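Side-chain contact in ORF10 (Moritella marina, PDB 6RIW), which forms the ketosynthase-chain length factor didomain of a polyunsaturated fatty acid synthase, probably taking part in carbon-carbon bond formation during acyl chain elongation: residues Glu700-Arg705 and Trp739-Gly744. Sequence-based numbering, arbitrary orientation.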
ATOM      1  N   GLU A 700     -10.351   8.319 -13.011  1.00 11.20           N
ATOM      2  CA  GLU A 700      -9.474   8.913 -12.002  1.00 11.77           C
ATOM      3  C   GLU A 700      -8.018   8.834 -12.434  1.00 12.24           C
ATOM      4  O   GLU A 700      -7.255   9.795 -12.258  1.00  9.91           O
ATOM      5  CB  GLU A 700      -9.658   8.209 -10.661  1.00 11.31           C
ATOM      6  CG  GLU A 700     -11.023   8.441 -10.027  1.00 11.53           C
ATOM      7  CD  GLU A 700     -12.082   7.406 -10.410  1.00 14.05           C
ATOM      8  OE1 GLU A 700     -11.924   6.700 -11.445  1.00 13.85           O
ATOM      9  OE2 GLU A 700     -13.090   7.306  -9.676  1.00 15.01           O
ATOM     10  N   ASN A 701      -7.606   7.694 -12.996  1.00 10.74           N
ATOM     11  CA  ASN A 701      -6.220   7.617 -13.441  1.00 11.97           C
ATOM     12  C   ASN A 701      -5.960   8.504 -14.644  1.00 10.20           C
ATOM     13  O   ASN A 701      -4.892   9.109 -14.740  1.00 11.60           O
ATOM     14  CB  ASN A 701      -5.787   6.195 -13.768  1.00 10.79           C
ATOM     15  CG  ASN A 701      -4.289   6.126 -14.025  1.00 12.46           C
ATOM     16  OD1 ASN A 701      -3.494   6.428 -13.127  1.00 13.20           O
ATOM     17  ND2 ASN A 701      -3.896   5.778 -15.246  1.00 14.02           N
ATOM     18  N   ILE A 702      -6.902   8.593 -15.585  1.00 10.61           N
ATOM     19  CA  ILE A 702      -6.667   9.481 -16.721  1.00 10.97           C
ATOM     20  C   ILE A 702      -6.527  10.928 -16.235  1.00 12.41           C
ATOM     21  O   ILE A 702      -5.606  11.661 -16.642  1.00 11.20           O
ATOM     22  CB  ILE A 702      -7.783   9.332 -17.779  1.00 10.82           C
ATOM     23  CG1 ILE A 702      -7.439   8.268 -18.828  1.00 13.31           C
ATOM     24  CG2 ILE A 702      -7.881  10.644 -18.609  1.00 14.17           C
ATOM     25  CD1 ILE A 702      -7.157   6.889 -18.280  1.00 11.44           C
ATOM     26  N   THR A 703      -7.416  11.342 -15.334  1.00 10.15           N
ATOM     27  CA  THR A 703      -7.336  12.656 -14.689  1.00 10.53           C
ATOM     28  C   THR A 703      -5.980  12.888 -14.028  1.00 10.98           C
ATOM     29  O   THR A 703      -5.342  13.931 -14.228  1.00 11.48           O
ATOM     30  CB  THR A 703      -8.442  12.763 -13.630  1.00  9.66           C
ATOM     31  OG1 THR A 703      -9.716  12.652 -14.260  1.00 12.02           O
ATOM     32  CG2 THR A 703      -8.367  14.102 -12.892  1.00 12.18           C
ATOM     33  N   LEU A 704      -5.530  11.926 -13.227  1.00 10.46           N
ATOM     34  CA  LEU A 704      -4.255  12.064 -12.530  1.00 11.29           C
ATOM     35  C   LEU A 704      -3.086  12.187 -13.504  1.00 11.34           C
ATOM     36  O   LEU A 704      -2.234  13.077 -13.363  1.00 10.93           O
ATOM     37  CB  LEU A 704      -4.051  10.859 -11.596  1.00 10.34           C
ATOM     38  CG  LEU A 704      -2.667  10.774 -10.939  1.00 12.03           C
ATOM     39  CD1 LEU A 704      -2.391  12.053 -10.120  1.00 11.57           C
ATOM     40  CD2 LEU A 704      -2.548   9.530 -10.063  1.00 14.79           C
ATOM     41  N   ARG A 705      -2.986  11.262 -14.468  1.00  8.97           N
ATOM     42  CA  ARG A 705      -1.778  11.229 -15.279  1.00  9.15           C
ATOM     43  C   ARG A 705      -1.726  12.374 -16.262  1.00  9.45           C
ATOM     44  O   ARG A 705      -0.625  12.790 -16.634  1.00 10.47           O
ATOM     45  CB  ARG A 705      -1.660   9.883 -16.012  1.00  8.99           C
ATOM     46  CG  ARG A 705      -1.742   8.674 -15.038  1.00 10.16           C
ATOM     47  CD  ARG A 705      -0.616   8.683 -14.002  1.00 12.79           C
ATOM     48  NE  ARG A 705      -0.777   7.581 -13.041  1.00 11.59           N
ATOM     49  CZ  ARG A 705       0.111   7.252 -12.104  1.00 13.38           C
ATOM     50  NH1 ARG A 705       1.265   7.919 -11.984  1.00 12.04           N
ATOM     51  NH2 ARG A 705      -0.160   6.240 -11.278  1.00 11.95           N
ATOM     52  N   TRP A 739       1.311   9.761 -23.849  1.00 12.73           N
ATOM     53  CA  TRP A 739       1.241   8.423 -23.259  1.00 12.34           C
ATOM     54  C   TRP A 739      -0.047   7.708 -23.678  1.00 13.43           C
ATOM     55  O   TRP A 739      -1.066   8.333 -23.997  1.00 11.31           O
ATOM     56  CB  TRP A 739       1.358   8.470 -21.724  1.00 11.56           C
ATOM     57  CG  TRP A 739       0.299   9.282 -21.011  1.00 11.15           C
ATOM     58  CD1 TRP A 739       0.312  10.635 -20.790  1.00 12.36           C
ATOM     59  CD2 TRP A 739      -0.909   8.786 -20.411  1.00 10.42           C
ATOM     60  NE1 TRP A 739      -0.820  11.013 -20.095  1.00 10.10           N
ATOM     61  CE2 TRP A 739      -1.587   9.900 -19.852  1.00 10.64           C
ATOM     62  CE3 TRP A 739      -1.482   7.510 -20.289  1.00  9.33           C
ATOM     63  CZ2 TRP A 739      -2.814   9.779 -19.203  1.00  9.93           C
ATOM     64  CZ3 TRP A 739      -2.687   7.383 -19.629  1.00 10.33           C
ATOM     65  CH2 TRP A 739      -3.342   8.522 -19.082  1.00 10.82           C
ATOM     66  N   LEU A 740       0.019   6.377 -23.712  1.00 10.20           N
ATOM     67  CA  LEU A 740      -1.101   5.554 -24.161  1.00  9.98           C
ATOM     68  C   LEU A 740      -1.826   4.902 -22.988  1.00 12.26           C
ATOM     69  O   LEU A 740      -1.193   4.367 -22.064  1.00 12.34           O
ATOM     70  CB  LEU A 740      -0.600   4.465 -25.120  1.00 12.12           C
ATOM     71  CG  LEU A 740      -0.030   4.954 -26.447  1.00 16.70           C
ATOM     72  CD1 LEU A 740       0.954   3.898 -27.002  1.00 14.96           C
ATOM     73  CD2 LEU A 740      -1.206   5.194 -27.399  1.00 18.30           C
ATOM     74  N   VAL A 741      -3.159   4.926 -23.037  1.00 11.65           N
ATOM     75  CA  VAL A 741      -3.967   4.347 -21.959  1.00  9.87           C
ATOM     76  C   VAL A 741      -3.932   2.823 -22.047  1.00 11.15           C
ATOM     77  O   VAL A 741      -4.087   2.238 -23.131  1.00 10.82           O
ATOM     78  CB  VAL A 741      -5.417   4.865 -22.041  1.00 11.38           C
ATOM     79  CG1 VAL A 741      -6.313   4.088 -21.100  1.00 12.50           C
ATOM     80  CG2 VAL A 741      -5.490   6.381 -21.723  1.00 11.02           C
ATOM     81  N   GLY A 742      -3.716   2.168 -20.905  1.00 11.44           N
ATOM     82  CA  GLY A 742      -3.836   0.721 -20.833  1.00 13.06           C
ATOM     83  C   GLY A 742      -4.098   0.309 -19.409  1.00 11.76           C
ATOM     84  O   GLY A 742      -3.899   1.096 -18.479  1.00 12.68           O
ATOM     85  N   GLU A 743      -4.556  -0.932 -19.235  1.00 10.26           N
ATOM     86  CA  GLU A 743      -4.750  -1.430 -17.875  1.00 11.37           C
ATOM     87  C   GLU A 743      -4.719  -2.952 -17.871  1.00 11.60           C
ATOM     88  O   GLU A 743      -4.806  -3.598 -18.924  1.00 11.39           O
ATOM     89  CB  GLU A 743      -6.069  -0.916 -17.266  1.00 11.83           C
ATOM     90  CG  GLU A 743      -7.326  -1.416 -17.976  1.00 12.48           C
ATOM     91  CD  GLU A 743      -8.604  -0.770 -17.417  1.00 13.95           C
ATOM     92  OE1 GLU A 743      -8.525  -0.124 -16.349  1.00 13.10           O
ATOM     93  OE2 GLU A 743      -9.695  -0.902 -18.037  1.00 11.94           O
ATOM     94  N   GLY A 744      -4.599  -3.521 -16.673  1.00 11.28           N
ATOM     95  CA  GLY A 744      -4.652  -4.959 -16.535  1.00 12.74           C
ATOM     96  C   GLY A 744      -3.862  -5.446 -15.333  1.00 13.70           C
ATOM     97  O   GLY A 744      -3.613  -4.710 -14.385  1.00 12.93           O
TER
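Arg-705 and Ile-702, on helix 699-706, pack against Trp-739, in the loop leading into strand 741-752, and Val-741 at the start of that strand, within the second ketosynthase-like, thiolase-fold half of the didomain, probably the chain length factor. The tight part lies at the indole: Arg-705 CB comes 3.4 Å from Trp-739 CZ2 and 3.8 Å from CH2, above the ring plane and displaced toward its six-membered rim. With CG between its backbone N and carbonyl carbon (chi1 59°), Trp-739 extends its indole to the helix. Ile-702 CG1, 4.1 Å from Trp-739 CH2, links the indole to the looser end, where Ile-702 CD1 lies 3.9 Å from Val-741 CG2. The two side chains run nearly perpendicular, and both CG1 and CD1 of Ile-702 approach Val-741 CG2. Neither end faces solvent, since all four touching residues are buried, and no hydrogen bond spans the segments. The indole is held from outside them: NE1 hydrogen-bonds to Gly-709 O, and Phe-807 stacks on the ring. A leucine in place of Trp-739 would probably leave Gly-709 O without its donor and open a gap beside Arg-705 CB. Beyond CB, the arginine bends at chi2 (-61°), carrying its guanidinium clear of the indole, and the group is steadied within the helix: NE donates to Asn-701 OD1 at 3.0 Å, with an N-H...O angle of 165°.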